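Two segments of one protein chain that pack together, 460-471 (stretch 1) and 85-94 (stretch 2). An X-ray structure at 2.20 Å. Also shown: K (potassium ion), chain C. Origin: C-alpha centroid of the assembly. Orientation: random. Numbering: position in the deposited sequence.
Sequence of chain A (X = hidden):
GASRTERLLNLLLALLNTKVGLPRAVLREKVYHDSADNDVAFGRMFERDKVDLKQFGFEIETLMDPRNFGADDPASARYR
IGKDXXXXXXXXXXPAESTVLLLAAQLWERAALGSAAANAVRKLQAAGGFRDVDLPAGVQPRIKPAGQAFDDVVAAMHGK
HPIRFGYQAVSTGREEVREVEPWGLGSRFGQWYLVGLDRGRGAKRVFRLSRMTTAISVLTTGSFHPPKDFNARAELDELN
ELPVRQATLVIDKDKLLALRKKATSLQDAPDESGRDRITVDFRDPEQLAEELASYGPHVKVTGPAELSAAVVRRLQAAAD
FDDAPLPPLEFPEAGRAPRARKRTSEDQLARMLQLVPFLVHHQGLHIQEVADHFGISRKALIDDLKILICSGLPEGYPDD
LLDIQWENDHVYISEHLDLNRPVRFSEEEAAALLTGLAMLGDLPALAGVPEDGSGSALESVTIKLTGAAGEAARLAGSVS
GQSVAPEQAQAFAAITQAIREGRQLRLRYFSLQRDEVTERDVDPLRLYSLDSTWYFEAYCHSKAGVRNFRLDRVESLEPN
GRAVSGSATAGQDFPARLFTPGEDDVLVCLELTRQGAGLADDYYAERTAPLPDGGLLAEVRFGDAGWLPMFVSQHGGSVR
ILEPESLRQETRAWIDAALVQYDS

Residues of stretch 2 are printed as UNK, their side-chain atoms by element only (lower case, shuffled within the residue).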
# COMPACT_ATOMS: atom_id res chain seq x y z
N SER A 460 0.67 4.94 18.87
CA SER A 460 1.00 6.35 18.86
C SER A 460 0.69 6.99 17.51
O SER A 460 0.24 8.13 17.47
CB SER A 460 2.48 6.59 19.25
OG SER A 460 3.39 6.20 18.24
N VAL A 461 0.96 6.29 16.40
CA VAL A 461 0.66 6.88 15.10
C VAL A 461 -0.86 6.96 14.90
O VAL A 461 -1.35 7.91 14.26
CB VAL A 461 1.38 6.17 13.95
CG1 VAL A 461 0.73 4.85 13.60
CG2 VAL A 461 1.43 7.05 12.72
N THR A 462 -1.63 6.05 15.53
CA THR A 462 -3.10 6.14 15.46
C THR A 462 -3.62 7.41 16.15
O THR A 462 -4.44 8.13 15.58
CB THR A 462 -3.71 4.89 16.09
OG1 THR A 462 -3.29 3.77 15.31
CG2 THR A 462 -5.29 4.97 16.15
N ILE A 463 -3.10 7.72 17.33
CA ILE A 463 -3.48 8.92 18.05
C ILE A 463 -3.09 10.16 17.25
O ILE A 463 -3.88 11.08 17.08
CB ILE A 463 -2.84 8.89 19.46
CG1 ILE A 463 -3.38 7.69 20.22
CG2 ILE A 463 -3.14 10.15 20.28
CD1 ILE A 463 -2.73 7.45 21.59
N LYS A 464 -1.85 10.20 16.74
CA LYS A 464 -1.41 11.37 15.98
C LYS A 464 -2.25 11.59 14.73
O LYS A 464 -2.70 12.71 14.46
CB LYS A 464 0.06 11.24 15.62
CG LYS A 464 0.96 11.21 16.82
CD LYS A 464 2.42 10.97 16.40
CE LYS A 464 3.38 11.08 17.61
NZ LYS A 464 4.75 10.98 17.07
N LEU A 465 -2.54 10.52 13.98
CA LEU A 465 -3.34 10.70 12.78
C LEU A 465 -4.79 11.04 13.12
O LEU A 465 -5.47 11.68 12.31
CB LEU A 465 -3.31 9.45 11.90
CG LEU A 465 -2.19 9.36 10.86
CD1 LEU A 465 -2.54 10.25 9.70
CD2 LEU A 465 -0.91 9.86 11.46
N THR A 466 -5.27 10.60 14.30
CA THR A 466 -6.60 10.99 14.75
C THR A 466 -6.70 12.50 14.90
O THR A 466 -7.71 13.11 14.52
CB THR A 466 -6.93 10.31 16.08
OG1 THR A 466 -7.01 8.89 15.92
CG2 THR A 466 -8.27 10.81 16.67
N GLY A 467 -5.66 13.13 15.43
CA GLY A 467 -5.65 14.58 15.54
C GLY A 467 -5.64 15.24 14.18
O GLY A 467 -6.18 16.34 14.03
N ALA A 468 -5.09 14.57 13.17
CA ALA A 468 -5.05 15.15 11.84
C ALA A 468 -6.35 14.94 11.10
O ALA A 468 -6.68 15.74 10.22
CB ALA A 468 -3.86 14.56 11.08
N ALA A 469 -7.13 13.94 11.47
CA ALA A 469 -8.41 13.77 10.83
C ALA A 469 -9.51 14.57 11.49
O ALA A 469 -10.54 14.81 10.86
CB ALA A 469 -8.84 12.30 10.80
N GLY A 470 -9.34 14.96 12.76
CA GLY A 470 -10.44 15.53 13.52
C GLY A 470 -11.62 14.56 13.68
O GLY A 470 -11.48 13.34 13.64
N GLU A 471 -12.82 15.14 13.77
CA GLU A 471 -14.01 14.33 14.07
C GLU A 471 -14.24 13.22 13.04
O GLU A 471 -14.84 12.20 13.38
CB GLU A 471 -15.24 15.27 14.17
CG GLU A 471 -16.60 14.66 14.60
CD GLU A 471 -16.61 13.95 15.96
OE1 GLU A 471 -15.73 14.18 16.82
OE2 GLU A 471 -17.54 13.13 16.15
N UNK A 85 -9.19 25.85 15.45
CA UNK A 85 -9.39 24.78 14.49
C UNK A 85 -9.79 23.47 15.17
O UNK A 85 -9.65 23.30 16.38
o UNK A 85 -7.01 24.44 14.47
c UNK A 85 -8.14 24.56 13.64
N UNK A 86 -10.34 22.56 14.39
CA UNK A 86 -10.74 21.28 14.93
C UNK A 86 -9.92 20.12 14.37
O UNK A 86 -10.31 18.96 14.56
c UNK A 86 -12.23 21.03 14.71
n UNK A 86 -13.96 21.37 13.06
c UNK A 86 -12.64 21.17 13.28
o UNK A 86 -11.81 21.07 12.36
N UNK A 87 -8.81 20.41 13.68
CA UNK A 87 -7.83 19.43 13.20
C UNK A 87 -6.43 19.90 13.56
O UNK A 87 -6.22 21.09 13.79
n UNK A 87 -7.97 18.99 8.68
n UNK A 87 -5.96 17.76 8.46
c UNK A 87 -6.75 18.81 8.15
c UNK A 87 -8.97 18.65 11.03
c UNK A 87 -7.80 19.24 11.66
c UNK A 87 -8.64 18.10 9.63
n UNK A 87 -6.32 19.69 7.27
N UNK A 88 -5.48 18.96 13.68
CA UNK A 88 -4.05 19.29 13.74
C UNK A 88 -3.35 18.58 12.58
O UNK A 88 -2.88 17.44 12.71
c UNK A 88 -3.27 21.26 16.07
c UNK A 88 -3.62 19.31 17.54
c UNK A 88 -3.92 19.87 16.19
c UNK A 88 -3.47 18.88 15.09
N UNK A 89 -3.23 19.23 11.42
CA UNK A 89 -2.72 18.54 10.22
C UNK A 89 -1.27 18.10 10.31
O UNK A 89 -0.86 17.19 9.55
c UNK A 89 -3.66 20.60 11.14
c UNK A 89 -2.89 19.59 9.11
c UNK A 89 -3.81 20.59 9.66
N UNK A 90 -0.48 18.72 11.19
CA UNK A 90 0.97 18.53 11.23
C UNK A 90 1.34 17.58 12.36
O UNK A 90 0.95 17.81 13.51
c UNK A 90 1.71 19.87 11.43
o UNK A 90 1.49 20.50 9.16
o UNK A 90 1.05 22.02 10.66
c UNK A 90 1.40 20.86 10.34
N UNK A 91 2.03 16.49 12.03
CA UNK A 91 2.48 15.52 13.02
C UNK A 91 3.95 15.22 12.77
O UNK A 91 4.44 15.31 11.64
c UNK A 91 2.00 13.34 11.80
c UNK A 91 0.12 14.44 13.04
c UNK A 91 1.65 14.19 12.99
N UNK A 92 4.67 14.90 13.83
CA UNK A 92 6.05 14.47 13.72
C UNK A 92 6.10 12.99 13.98
O UNK A 92 5.65 12.53 15.03
c UNK A 92 6.95 15.18 14.72
o UNK A 92 6.72 16.55 14.60
N UNK A 93 6.66 12.25 13.04
CA UNK A 93 6.63 10.80 13.10
C UNK A 93 8.02 10.26 13.35
O UNK A 93 8.99 10.76 12.78
c UNK A 93 4.08 9.92 10.25
c UNK A 93 6.06 10.21 11.80
c UNK A 93 4.59 10.57 11.53
c UNK A 93 3.75 10.15 12.73
N UNK A 94 8.12 9.28 14.24
CA UNK A 94 9.33 8.50 14.33
C UNK A 94 9.43 7.51 13.16
O UNK A 94 8.42 7.16 12.53
c UNK A 94 9.09 8.65 16.86
c UNK A 94 9.37 7.71 15.62
o UNK A 94 8.39 6.66 15.52
K K C . -10.34 23.36 18.93
O HOH W 1 -12.75 17.93 14.68
O HOH W 2 -2.34 15.62 14.93

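Position 85 carries one carbon and then one oxygen, out of reach of the helix 460-469; its backbone O binds the potassium ion at 2.6 Å from K. This is Ser 85.

Position 86 has two carbons, the second bearing one oxygen and one nitrogen, the pattern of an amide. Its side chain makes no close contact with stretch 1, but a water donates to O of position 86 at 2.7 Å and accepts from N of Glu 471 at 2.9 Å. This is Asn 86.

Position 87 runs through three carbons and a nitrogen to a carbon holding two more nitrogens, a guanidinium, and a terminal nitrogen reaches the carbonyl of Ala 468. It is Arg 87: NH1 donates to Ala 468 O at 2.8 Å, almost straight at 173°, with the carbonyl near the plane of the group.

Position 88 has four carbons forked at the second. Its N donates to Gly 467 O at 2.7 Å, and its O lies 3.3 Å from Ala 468 CA in a CA-H...O contact. It is Leu 88.

At position 89 three carbons close a ring onto the backbone N. The CA-to-CB bond points away from stretch 1, while its CA lies 4.2 Å from Ala 468 CB. It is Pro 89.

Position 90 has two carbons, the second with two oxygens, a carboxylate; CA-to-CB points away from stretch 1, and the side chain makes no contact there: Asp 90.

Position 91 has three carbons, branched at CB; its CA-to-CB bond points toward stretch 1, and a terminal carbon meets Lys 464 and Ala 468. It is Val 91, whose CG1 sits 3.6 Å from Lys 464 O and 4.4 Å from Ala 468 CB.

Position 92 has one carbon and one oxygen; its CA-to-CB bond points away, and its backbone O accepts from Lys 464 NZ at 2.7 Å. It is Ser 92.

Position 93 again has four carbons forked at the second, and a terminal carbon meets Val 461 and Lys 464. Leu 93 places CD2 3.9 Å from Val 461 CG2 and 4.0 Å from Lys 464 CD.

Position 94 carries one carbon bearing an oxygen and a carbon: Thr 94, whose side chain caps the next helix.

The contact runs the strand nearly antiparallel to the helix, at 165°, closing the gap toward the helix's C-terminal end. CA atoms are 7.4 Å apart at Val 461 and Leu 93 but 4.4 Å at Ala 468 and Pro 89. At Gly 470 there is no room for a CB: an ideal one would fall 2.8 Å from Asn 86 O, a clash, and positive phi also favours glycine. Near that end, Gly 467 O and Ala 468 O take donors from the loop, while apolar contacts and the extended Lys 464 hold the wider end.

Stretch 2 85-94: SNRLPDVSLT
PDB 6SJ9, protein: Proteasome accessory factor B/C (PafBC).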